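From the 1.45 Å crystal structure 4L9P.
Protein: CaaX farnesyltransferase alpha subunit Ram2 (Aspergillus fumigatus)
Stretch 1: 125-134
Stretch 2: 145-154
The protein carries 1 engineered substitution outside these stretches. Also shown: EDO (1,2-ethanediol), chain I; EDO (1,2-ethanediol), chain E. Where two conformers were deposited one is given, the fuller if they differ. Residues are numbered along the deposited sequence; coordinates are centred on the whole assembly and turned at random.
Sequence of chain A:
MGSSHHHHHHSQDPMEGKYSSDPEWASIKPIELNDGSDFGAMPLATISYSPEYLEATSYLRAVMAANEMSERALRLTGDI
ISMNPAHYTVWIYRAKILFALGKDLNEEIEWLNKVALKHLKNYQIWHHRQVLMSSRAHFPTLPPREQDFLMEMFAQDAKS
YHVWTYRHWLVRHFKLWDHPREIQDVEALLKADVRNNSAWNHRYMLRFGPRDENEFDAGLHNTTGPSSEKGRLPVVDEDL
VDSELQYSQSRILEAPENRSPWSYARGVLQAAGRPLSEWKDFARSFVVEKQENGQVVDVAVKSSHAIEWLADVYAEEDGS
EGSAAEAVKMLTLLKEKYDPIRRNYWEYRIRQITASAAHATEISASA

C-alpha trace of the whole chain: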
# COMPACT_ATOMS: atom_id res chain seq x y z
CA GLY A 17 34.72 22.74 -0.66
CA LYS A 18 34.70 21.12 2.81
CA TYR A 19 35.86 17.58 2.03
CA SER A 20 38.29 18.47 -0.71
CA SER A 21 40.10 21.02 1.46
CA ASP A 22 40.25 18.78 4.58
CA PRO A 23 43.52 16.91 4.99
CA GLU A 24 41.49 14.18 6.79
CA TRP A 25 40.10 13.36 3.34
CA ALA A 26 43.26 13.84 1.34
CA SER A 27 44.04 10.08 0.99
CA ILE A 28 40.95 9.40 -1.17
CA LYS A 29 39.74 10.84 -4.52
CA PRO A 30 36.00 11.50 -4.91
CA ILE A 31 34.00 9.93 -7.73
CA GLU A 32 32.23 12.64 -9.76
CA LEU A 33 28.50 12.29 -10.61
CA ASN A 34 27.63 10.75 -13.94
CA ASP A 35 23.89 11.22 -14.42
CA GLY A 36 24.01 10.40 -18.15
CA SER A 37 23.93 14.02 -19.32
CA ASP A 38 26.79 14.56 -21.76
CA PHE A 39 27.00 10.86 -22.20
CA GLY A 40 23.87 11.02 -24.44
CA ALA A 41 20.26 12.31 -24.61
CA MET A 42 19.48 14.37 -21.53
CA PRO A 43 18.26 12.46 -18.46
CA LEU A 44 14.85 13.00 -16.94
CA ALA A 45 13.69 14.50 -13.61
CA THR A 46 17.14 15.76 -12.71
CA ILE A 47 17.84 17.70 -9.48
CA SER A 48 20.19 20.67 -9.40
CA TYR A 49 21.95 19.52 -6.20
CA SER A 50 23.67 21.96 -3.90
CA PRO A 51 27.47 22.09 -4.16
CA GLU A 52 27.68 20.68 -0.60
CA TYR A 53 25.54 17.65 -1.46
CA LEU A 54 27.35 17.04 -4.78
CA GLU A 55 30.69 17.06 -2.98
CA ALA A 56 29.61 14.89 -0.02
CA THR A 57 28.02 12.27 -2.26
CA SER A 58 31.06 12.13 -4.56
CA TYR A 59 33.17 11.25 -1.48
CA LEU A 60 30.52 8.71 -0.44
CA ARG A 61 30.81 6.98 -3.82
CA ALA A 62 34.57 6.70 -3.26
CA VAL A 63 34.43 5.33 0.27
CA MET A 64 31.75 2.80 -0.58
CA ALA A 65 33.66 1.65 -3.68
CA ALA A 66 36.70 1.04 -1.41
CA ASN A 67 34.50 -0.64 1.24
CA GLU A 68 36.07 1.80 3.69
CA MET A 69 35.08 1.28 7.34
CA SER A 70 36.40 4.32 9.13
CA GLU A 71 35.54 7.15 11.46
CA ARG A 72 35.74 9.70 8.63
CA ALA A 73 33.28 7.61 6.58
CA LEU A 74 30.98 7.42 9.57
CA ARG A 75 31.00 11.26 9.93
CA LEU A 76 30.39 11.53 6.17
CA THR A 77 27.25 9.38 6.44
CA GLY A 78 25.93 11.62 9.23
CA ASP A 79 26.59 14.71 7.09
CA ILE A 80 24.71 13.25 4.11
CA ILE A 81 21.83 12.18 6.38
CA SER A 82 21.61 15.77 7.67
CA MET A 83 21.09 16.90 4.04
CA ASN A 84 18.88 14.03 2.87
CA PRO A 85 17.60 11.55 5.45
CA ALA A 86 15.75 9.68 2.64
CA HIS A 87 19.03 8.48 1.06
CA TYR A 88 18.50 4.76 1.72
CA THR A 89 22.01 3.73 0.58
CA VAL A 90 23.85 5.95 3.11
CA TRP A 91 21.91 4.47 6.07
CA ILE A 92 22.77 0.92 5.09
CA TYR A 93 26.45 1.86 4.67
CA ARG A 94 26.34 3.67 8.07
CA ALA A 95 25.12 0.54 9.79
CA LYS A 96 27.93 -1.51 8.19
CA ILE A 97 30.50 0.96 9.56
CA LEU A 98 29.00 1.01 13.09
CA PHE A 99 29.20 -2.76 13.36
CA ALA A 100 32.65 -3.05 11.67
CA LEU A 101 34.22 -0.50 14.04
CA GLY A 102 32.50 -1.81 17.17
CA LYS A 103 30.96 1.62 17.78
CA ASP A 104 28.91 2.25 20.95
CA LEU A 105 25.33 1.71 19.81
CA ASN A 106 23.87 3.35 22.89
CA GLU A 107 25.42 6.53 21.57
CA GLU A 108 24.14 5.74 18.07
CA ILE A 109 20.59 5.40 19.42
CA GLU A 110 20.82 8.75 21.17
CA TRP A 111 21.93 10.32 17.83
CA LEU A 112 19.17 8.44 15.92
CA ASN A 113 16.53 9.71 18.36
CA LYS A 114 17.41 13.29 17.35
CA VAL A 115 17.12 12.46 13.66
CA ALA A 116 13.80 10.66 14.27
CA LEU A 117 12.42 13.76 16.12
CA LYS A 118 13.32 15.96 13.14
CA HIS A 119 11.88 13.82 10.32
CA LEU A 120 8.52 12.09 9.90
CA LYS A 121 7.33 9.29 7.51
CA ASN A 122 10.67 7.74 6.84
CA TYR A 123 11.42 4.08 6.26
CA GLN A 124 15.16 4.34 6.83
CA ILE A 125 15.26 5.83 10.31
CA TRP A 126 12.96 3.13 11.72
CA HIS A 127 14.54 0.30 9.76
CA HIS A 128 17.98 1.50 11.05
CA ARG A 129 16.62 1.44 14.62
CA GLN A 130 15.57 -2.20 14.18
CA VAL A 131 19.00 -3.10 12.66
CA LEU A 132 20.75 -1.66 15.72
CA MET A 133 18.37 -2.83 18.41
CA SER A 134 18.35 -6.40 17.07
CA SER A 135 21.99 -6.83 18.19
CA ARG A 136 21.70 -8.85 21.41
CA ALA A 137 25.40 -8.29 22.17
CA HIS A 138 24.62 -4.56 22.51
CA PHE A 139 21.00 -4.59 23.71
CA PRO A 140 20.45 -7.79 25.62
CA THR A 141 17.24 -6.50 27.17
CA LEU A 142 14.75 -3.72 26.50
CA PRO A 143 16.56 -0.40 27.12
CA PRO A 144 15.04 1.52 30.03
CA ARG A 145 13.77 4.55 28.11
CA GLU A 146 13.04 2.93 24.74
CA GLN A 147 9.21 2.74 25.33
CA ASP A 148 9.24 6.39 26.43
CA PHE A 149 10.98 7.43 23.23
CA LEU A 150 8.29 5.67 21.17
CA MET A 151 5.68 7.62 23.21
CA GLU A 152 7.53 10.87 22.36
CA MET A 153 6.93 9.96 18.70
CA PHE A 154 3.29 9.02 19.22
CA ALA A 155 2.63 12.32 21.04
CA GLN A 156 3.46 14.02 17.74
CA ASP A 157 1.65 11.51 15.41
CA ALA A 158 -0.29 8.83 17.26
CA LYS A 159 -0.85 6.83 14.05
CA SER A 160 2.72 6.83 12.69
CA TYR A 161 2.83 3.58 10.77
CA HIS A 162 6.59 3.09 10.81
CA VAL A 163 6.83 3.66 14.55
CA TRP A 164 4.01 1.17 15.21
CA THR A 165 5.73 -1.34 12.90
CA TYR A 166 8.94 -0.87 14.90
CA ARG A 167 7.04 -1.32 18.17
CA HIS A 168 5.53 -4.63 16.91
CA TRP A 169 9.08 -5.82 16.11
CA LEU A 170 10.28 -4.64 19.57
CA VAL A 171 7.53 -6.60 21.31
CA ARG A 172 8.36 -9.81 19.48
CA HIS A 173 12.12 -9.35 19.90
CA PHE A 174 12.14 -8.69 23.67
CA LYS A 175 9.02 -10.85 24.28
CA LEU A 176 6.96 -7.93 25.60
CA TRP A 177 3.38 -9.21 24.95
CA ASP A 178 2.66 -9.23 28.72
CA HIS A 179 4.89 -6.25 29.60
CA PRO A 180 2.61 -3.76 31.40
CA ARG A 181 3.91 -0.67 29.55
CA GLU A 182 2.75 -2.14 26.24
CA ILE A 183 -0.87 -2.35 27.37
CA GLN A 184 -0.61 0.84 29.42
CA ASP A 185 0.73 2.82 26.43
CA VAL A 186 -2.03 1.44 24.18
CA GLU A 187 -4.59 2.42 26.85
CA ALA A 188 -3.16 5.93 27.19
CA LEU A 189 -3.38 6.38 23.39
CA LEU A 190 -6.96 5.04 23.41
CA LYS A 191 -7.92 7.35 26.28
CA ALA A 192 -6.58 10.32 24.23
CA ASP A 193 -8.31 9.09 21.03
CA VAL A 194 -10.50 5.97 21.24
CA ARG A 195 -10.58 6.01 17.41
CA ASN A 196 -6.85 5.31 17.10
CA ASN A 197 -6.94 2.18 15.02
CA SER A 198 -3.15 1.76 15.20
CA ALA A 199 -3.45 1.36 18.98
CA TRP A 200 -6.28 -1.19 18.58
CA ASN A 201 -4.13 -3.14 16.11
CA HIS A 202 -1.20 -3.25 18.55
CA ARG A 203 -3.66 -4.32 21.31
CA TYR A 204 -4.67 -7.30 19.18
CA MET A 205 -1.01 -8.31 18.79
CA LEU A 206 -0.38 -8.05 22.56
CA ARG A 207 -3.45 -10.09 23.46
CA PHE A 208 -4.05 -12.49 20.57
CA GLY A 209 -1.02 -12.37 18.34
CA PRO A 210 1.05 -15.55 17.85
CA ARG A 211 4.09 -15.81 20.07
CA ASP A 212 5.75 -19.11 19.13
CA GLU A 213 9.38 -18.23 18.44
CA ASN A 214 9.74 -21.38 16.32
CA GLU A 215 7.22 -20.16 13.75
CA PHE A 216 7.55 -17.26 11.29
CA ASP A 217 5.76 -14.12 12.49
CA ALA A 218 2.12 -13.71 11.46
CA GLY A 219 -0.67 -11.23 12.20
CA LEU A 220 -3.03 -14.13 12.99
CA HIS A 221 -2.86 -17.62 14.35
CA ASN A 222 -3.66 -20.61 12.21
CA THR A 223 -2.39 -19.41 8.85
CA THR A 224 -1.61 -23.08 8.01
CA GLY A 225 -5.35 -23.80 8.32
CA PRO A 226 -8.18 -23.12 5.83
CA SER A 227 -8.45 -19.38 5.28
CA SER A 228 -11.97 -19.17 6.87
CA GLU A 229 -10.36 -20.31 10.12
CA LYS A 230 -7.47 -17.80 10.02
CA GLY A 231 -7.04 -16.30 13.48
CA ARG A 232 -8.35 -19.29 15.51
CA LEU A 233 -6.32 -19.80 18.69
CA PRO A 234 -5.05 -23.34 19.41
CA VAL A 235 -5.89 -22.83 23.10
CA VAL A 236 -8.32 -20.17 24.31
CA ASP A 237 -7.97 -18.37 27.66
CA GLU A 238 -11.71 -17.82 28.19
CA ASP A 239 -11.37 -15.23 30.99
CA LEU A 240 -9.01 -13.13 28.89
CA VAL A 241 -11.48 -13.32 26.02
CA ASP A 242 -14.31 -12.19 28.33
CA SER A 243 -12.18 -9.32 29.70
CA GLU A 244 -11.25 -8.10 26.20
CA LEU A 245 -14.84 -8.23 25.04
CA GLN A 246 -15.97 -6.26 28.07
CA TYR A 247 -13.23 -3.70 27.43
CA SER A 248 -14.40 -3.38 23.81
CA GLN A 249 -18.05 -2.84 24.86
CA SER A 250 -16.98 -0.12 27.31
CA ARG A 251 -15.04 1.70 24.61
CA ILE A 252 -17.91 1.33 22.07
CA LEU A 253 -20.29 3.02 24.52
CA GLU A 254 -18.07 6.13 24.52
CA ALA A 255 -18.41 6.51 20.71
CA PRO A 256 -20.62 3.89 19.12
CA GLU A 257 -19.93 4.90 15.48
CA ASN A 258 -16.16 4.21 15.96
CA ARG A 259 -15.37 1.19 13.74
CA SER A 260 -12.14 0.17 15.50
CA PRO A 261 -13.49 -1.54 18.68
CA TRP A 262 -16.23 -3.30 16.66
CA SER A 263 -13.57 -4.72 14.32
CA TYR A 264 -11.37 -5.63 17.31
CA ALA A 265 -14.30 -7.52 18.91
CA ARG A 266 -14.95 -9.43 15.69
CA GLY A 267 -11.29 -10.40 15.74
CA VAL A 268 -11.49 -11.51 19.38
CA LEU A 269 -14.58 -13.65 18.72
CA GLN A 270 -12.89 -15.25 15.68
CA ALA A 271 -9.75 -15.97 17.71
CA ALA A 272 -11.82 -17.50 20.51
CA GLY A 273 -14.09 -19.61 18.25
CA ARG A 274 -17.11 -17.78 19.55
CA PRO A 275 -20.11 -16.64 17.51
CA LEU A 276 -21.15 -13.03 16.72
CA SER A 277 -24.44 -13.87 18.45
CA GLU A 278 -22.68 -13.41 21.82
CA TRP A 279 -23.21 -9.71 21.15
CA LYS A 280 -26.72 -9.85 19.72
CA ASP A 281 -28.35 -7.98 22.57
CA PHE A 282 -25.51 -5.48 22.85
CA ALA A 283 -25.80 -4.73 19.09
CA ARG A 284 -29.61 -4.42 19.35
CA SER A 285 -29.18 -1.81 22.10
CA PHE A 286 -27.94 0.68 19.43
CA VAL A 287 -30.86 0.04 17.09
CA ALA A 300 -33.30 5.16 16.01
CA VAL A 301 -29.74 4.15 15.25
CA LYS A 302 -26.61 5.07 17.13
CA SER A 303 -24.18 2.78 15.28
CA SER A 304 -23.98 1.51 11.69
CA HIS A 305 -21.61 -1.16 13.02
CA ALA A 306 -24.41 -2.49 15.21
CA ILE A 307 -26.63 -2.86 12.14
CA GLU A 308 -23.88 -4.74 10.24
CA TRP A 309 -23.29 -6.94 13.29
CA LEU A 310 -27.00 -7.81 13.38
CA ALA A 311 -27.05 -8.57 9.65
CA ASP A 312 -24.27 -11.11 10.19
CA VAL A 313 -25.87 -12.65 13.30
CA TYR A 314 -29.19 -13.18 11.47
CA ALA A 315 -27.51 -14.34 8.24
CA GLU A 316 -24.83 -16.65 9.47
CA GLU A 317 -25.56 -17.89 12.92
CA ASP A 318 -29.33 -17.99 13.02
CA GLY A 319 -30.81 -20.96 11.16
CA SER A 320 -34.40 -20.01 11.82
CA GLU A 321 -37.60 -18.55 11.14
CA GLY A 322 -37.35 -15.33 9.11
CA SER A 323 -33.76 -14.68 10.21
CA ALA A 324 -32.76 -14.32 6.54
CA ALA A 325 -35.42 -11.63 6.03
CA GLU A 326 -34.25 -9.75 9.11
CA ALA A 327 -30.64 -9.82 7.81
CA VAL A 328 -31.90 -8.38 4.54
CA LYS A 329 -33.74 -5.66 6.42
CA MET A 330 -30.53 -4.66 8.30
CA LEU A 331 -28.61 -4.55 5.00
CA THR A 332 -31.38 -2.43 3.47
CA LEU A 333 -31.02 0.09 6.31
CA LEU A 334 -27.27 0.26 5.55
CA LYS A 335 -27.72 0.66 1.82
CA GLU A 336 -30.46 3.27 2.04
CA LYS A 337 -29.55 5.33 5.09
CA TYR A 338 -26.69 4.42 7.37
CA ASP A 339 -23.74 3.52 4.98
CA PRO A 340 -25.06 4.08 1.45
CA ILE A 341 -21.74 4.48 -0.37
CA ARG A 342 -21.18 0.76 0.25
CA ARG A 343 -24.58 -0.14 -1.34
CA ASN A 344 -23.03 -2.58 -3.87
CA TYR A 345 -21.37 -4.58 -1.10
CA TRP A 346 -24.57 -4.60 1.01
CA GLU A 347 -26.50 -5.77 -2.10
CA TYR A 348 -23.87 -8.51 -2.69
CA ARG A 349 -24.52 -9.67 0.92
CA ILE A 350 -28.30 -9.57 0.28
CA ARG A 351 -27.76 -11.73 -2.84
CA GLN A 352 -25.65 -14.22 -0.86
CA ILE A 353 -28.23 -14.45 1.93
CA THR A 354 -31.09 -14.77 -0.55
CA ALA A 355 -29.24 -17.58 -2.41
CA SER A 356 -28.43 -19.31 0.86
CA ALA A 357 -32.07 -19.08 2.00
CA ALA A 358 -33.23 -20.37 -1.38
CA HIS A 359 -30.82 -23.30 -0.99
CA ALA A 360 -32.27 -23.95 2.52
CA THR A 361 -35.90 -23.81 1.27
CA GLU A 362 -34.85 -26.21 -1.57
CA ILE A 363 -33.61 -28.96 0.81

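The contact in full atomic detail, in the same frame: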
# COMPACT_ATOMS: atom_id res chain seq x y z
N ILE A 125 14.88 5.58 8.92
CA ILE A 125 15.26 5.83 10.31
C ILE A 125 14.75 4.70 11.22
O ILE A 125 15.40 4.28 12.19
CB ILE A 125 14.57 7.18 10.75
CG1 ILE A 125 15.37 8.34 10.16
CG2 ILE A 125 14.37 7.32 12.27
CD1 ILE A 125 14.52 9.68 10.22
N TRP A 126 13.58 4.17 10.90
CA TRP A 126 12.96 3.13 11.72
C TRP A 126 13.45 1.75 11.38
O TRP A 126 13.56 0.90 12.27
CB TRP A 126 11.41 3.28 11.71
CG TRP A 126 11.11 4.57 12.43
CD1 TRP A 126 10.92 5.83 11.89
CD2 TRP A 126 11.11 4.74 13.84
NE1 TRP A 126 10.87 6.78 12.89
CE2 TRP A 126 10.97 6.12 14.11
CE3 TRP A 126 11.24 3.85 14.92
CZ2 TRP A 126 10.95 6.63 15.42
CZ3 TRP A 126 11.21 4.34 16.19
CH2 TRP A 126 11.06 5.73 16.45
N HIS A 127 13.82 1.52 10.11
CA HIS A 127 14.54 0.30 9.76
C HIS A 127 15.93 0.29 10.46
O HIS A 127 16.33 -0.72 11.06
CB HIS A 127 14.70 0.09 8.26
CG HIS A 127 15.45 -1.16 7.97
ND1 HIS A 127 14.95 -2.40 8.30
CD2 HIS A 127 16.68 -1.36 7.44
CE1 HIS A 127 15.85 -3.33 7.99
NE2 HIS A 127 16.91 -2.72 7.45
N HIS A 128 16.64 1.43 10.45
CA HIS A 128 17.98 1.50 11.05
C HIS A 128 17.85 1.20 12.53
O HIS A 128 18.69 0.50 13.11
CB HIS A 128 18.53 2.91 10.84
CG HIS A 128 19.95 3.06 11.25
ND1 HIS A 128 20.99 2.48 10.56
CD2 HIS A 128 20.50 3.82 12.23
CE1 HIS A 128 22.14 2.84 11.13
NE2 HIS A 128 21.88 3.66 12.15
N ARG A 129 16.81 1.70 13.19
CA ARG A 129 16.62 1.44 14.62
C ARG A 129 16.50 -0.07 14.87
O ARG A 129 17.09 -0.61 15.83
CB ARG A 129 15.38 2.16 15.16
CG ARG A 129 15.38 2.22 16.69
CD ARG A 129 14.13 2.95 17.20
NE ARG A 129 14.33 3.38 18.60
CZ ARG A 129 14.90 4.53 18.96
NH1 ARG A 129 15.25 5.44 18.03
NH2 ARG A 129 15.13 4.75 20.27
N GLN A 130 15.75 -0.76 14.02
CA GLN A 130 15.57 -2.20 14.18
C GLN A 130 16.90 -2.96 13.92
O GLN A 130 17.26 -3.91 14.67
CB GLN A 130 14.53 -2.67 13.15
CG GLN A 130 14.29 -4.18 13.16
CD GLN A 130 13.16 -4.60 12.18
OE1 GLN A 130 12.18 -3.84 11.95
NE2 GLN A 130 13.32 -5.76 11.58
N VAL A 131 17.67 -2.50 12.95
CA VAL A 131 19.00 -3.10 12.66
C VAL A 131 19.88 -2.99 13.92
O VAL A 131 20.52 -3.97 14.30
CB VAL A 131 19.65 -2.38 11.43
CG1 VAL A 131 21.12 -2.80 11.25
CG2 VAL A 131 18.83 -2.75 10.19
N LEU A 132 19.91 -1.83 14.55
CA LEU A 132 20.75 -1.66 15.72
C LEU A 132 20.23 -2.42 16.91
O LEU A 132 20.99 -3.16 17.57
CB LEU A 132 20.79 -0.19 16.11
CG LEU A 132 21.33 0.82 15.08
CD1 LEU A 132 21.07 2.26 15.62
CD2 LEU A 132 22.77 0.56 14.80
N MET A 133 18.93 -2.28 17.19
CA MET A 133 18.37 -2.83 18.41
C MET A 133 18.29 -4.37 18.38
O MET A 133 18.24 -5.03 19.45
CB MET A 133 16.94 -2.27 18.55
CG MET A 133 16.27 -2.55 19.92
SD MET A 133 17.12 -1.81 21.32
CE MET A 133 17.22 -0.12 20.84
N SER A 134 18.36 -4.94 17.20
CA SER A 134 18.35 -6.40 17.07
C SER A 134 19.67 -7.03 17.54
O SER A 134 19.76 -8.26 17.63
CB SER A 134 18.07 -6.81 15.61
OG SER A 134 19.16 -6.47 14.79
N ARG A 145 14.60 3.40 28.52
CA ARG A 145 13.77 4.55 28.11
C ARG A 145 13.36 4.39 26.65
O ARG A 145 12.91 5.35 26.01
CB ARG A 145 14.57 5.86 28.30
CG ARG A 145 14.76 6.19 29.81
CD ARG A 145 13.40 6.49 30.47
NE ARG A 145 13.55 6.89 31.89
CZ ARG A 145 13.60 6.02 32.89
NH1 ARG A 145 13.58 4.70 32.65
NH2 ARG A 145 13.68 6.51 34.13
N GLU A 146 13.44 3.18 26.15
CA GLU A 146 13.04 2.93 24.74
C GLU A 146 11.53 3.12 24.60
O GLU A 146 11.07 3.78 23.60
CB GLU A 146 13.41 1.48 24.36
CG GLU A 146 13.02 1.11 22.92
CD GLU A 146 13.82 1.82 21.87
OE1 GLU A 146 14.70 2.66 22.18
OE2 GLU A 146 13.54 1.63 20.66
N GLN A 147 10.69 2.55 25.46
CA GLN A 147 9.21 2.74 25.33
C GLN A 147 8.85 4.23 25.45
O GLN A 147 8.00 4.74 24.69
CB GLN A 147 8.47 1.86 26.35
CG GLN A 147 8.58 0.37 26.03
CD GLN A 147 8.18 -0.48 27.19
OE1 GLN A 147 8.51 -0.18 28.35
NE2 GLN A 147 7.42 -1.56 26.93
N ASP A 148 9.52 4.96 26.32
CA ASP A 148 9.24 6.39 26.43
C ASP A 148 9.58 7.15 25.15
O ASP A 148 8.87 8.09 24.79
CB ASP A 148 10.07 7.01 27.59
CG ASP A 148 9.45 6.77 28.95
OD1 ASP A 148 8.45 6.05 29.07
OD2 ASP A 148 9.98 7.31 29.93
N PHE A 149 10.67 6.77 24.48
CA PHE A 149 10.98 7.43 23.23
C PHE A 149 9.85 7.17 22.22
O PHE A 149 9.44 8.10 21.46
CB PHE A 149 12.32 6.97 22.60
CG PHE A 149 12.62 7.77 21.38
CD1 PHE A 149 12.91 9.13 21.51
CD2 PHE A 149 12.52 7.22 20.12
CE1 PHE A 149 13.06 9.93 20.39
CE2 PHE A 149 12.75 8.01 18.96
CZ PHE A 149 12.98 9.37 19.11
N LEU A 150 9.36 5.93 22.13
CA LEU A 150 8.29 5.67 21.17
C LEU A 150 7.07 6.53 21.56
O LEU A 150 6.38 7.06 20.64
CB LEU A 150 7.89 4.19 21.19
CG LEU A 150 9.09 3.30 20.84
CD1 LEU A 150 8.57 1.86 20.76
CD2 LEU A 150 9.81 3.72 19.56
N MET A 151 6.79 6.74 22.84
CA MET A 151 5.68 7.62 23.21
C MET A 151 5.94 9.09 22.89
O MET A 151 4.97 9.81 22.62
CB MET A 151 5.35 7.46 24.69
CG MET A 151 4.79 6.04 24.99
SD MET A 151 3.30 5.63 24.07
CE MET A 151 2.06 6.34 25.14
N GLU A 152 7.21 9.54 22.86
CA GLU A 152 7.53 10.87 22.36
C GLU A 152 7.10 10.99 20.90
O GLU A 152 6.59 12.04 20.45
CB GLU A 152 9.04 11.12 22.43
CG GLU A 152 9.40 12.60 22.42
CD GLU A 152 10.85 12.91 22.88
OE1 GLU A 152 11.27 14.07 22.78
OE2 GLU A 152 11.58 12.00 23.31
N MET A 153 7.32 9.92 20.13
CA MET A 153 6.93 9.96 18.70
C MET A 153 5.41 9.96 18.60
O MET A 153 4.86 10.73 17.78
CB MET A 153 7.49 8.73 17.96
CG MET A 153 9.01 8.67 17.89
SD MET A 153 9.76 10.06 16.96
CE MET A 153 8.95 9.91 15.35
N PHE A 154 4.75 9.09 19.35
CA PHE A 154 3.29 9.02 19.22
C PHE A 154 2.57 10.26 19.74
O PHE A 154 1.43 10.51 19.34
CB PHE A 154 2.75 7.74 19.94
CG PHE A 154 3.16 6.47 19.30
CD1 PHE A 154 3.06 6.31 17.93
CD2 PHE A 154 3.57 5.40 20.09
CE1 PHE A 154 3.42 5.08 17.33
CE2 PHE A 154 3.90 4.20 19.52
CZ PHE A 154 3.85 4.02 18.13
C1 EDO I . 18.08 -6.94 11.20
O1 EDO I . 17.75 -7.17 9.83
C2 EDO I . 16.83 -6.39 11.86
O2 EDO I . 15.70 -7.21 11.58
C1 EDO E . 18.13 4.14 26.87
O1 EDO E . 16.77 3.68 26.82
C2 EDO E . 18.48 5.06 28.03
O2 EDO E . 18.17 4.38 29.27

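The strongest link between the two stretches is a salt bridge between Arg129 and Glu146. It is bidentate. Arg129 NE donates a hydrogen bond to Glu146 OE2 at 2.8 Å, with an angle of 177° at the hydrogen. Arg129 NH2 donates a second to Glu146 OE1 at 2.9 Å, with an angle of 170°. Both bonds are short and nearly straight. The carboxylate lies at the edge of the guanidinium, near its plane, which is where the N-H bonds point. Two matched donors meet two matched acceptors, so charge attraction and hydrogen-bond direction work together.

The side-chain conformations fit this pairing. Arg129 has its CA-to-CB bond toward the other stretch, and its first three chi angles are all t. The chain is therefore extended and carries the guanidinium well away from its own helix. Glu146 starts sideways, but its end comes nearer to the first stretch. Its chi1 is t and its chi2 is p. Both residues are buried, and a buried ion pair needs its polar atoms satisfied. Arg129 NH1, Arg129 NH2 and Glu146 OE2 also have hydrogen bonds elsewhere in the structure.

The face of the guanidinium is used differently from its edge. Phe149 lies over one face, with Arg129 NH2 3.6 Å from Phe149 CD2. Arg129 NH2 sits obliquely to the Phe149 ring. Phe149 comes three residues after Glu146, a little less than one helical turn, and both can reach the same arginine. Met133 adds a looser contact beside the ion pair: Met133 CE is 4.0 Å from Glu146 OE1.

Beyond the charged pair the contact is apolar and centres on Trp126. This residue lies three positions before Arg129. Its CA-to-CB bond points sideways, yet the end of its indole comes nearer and touches three residues of the second stretch. Trp126 CH2 is 3.8 Å from Phe149 CE2. Trp126 CZ3 is 3.7 Å from Leu150 CD2, and Trp126 CZ2 is 3.7 Å from Met153 CG. In all three, the closest indole atom belongs to the six-membered ring. Seen from Phe149, the tryptophan lies at the ring edge, near its plane. The sulfur of Met153 is also close: SD is 5.3 Å from the centroid of the six-membered ring of Trp126. It lies 81° off the ring normal, and so at the ring edge.

The helices run almost antiparallel, at 175°. Residues later in one helix therefore face residues earlier in the other. Met133 and Arg129 meet Glu146, while Trp126 meets Phe149, Leu150 and Met153. The axes come no closer than 14.5 Å, so the backbones do not pack directly. Long side chains span the gap, and only 299 Å² is buried in total.

Two 1,2-ethanediol molecules, probably from the crystallisation liquor, bind nearby. Gln130 NE2 donates to O2 of EDO in chain I at 2.8 Å, and Arg145 N donates to O1 of EDO in chain E at 2.8 Å.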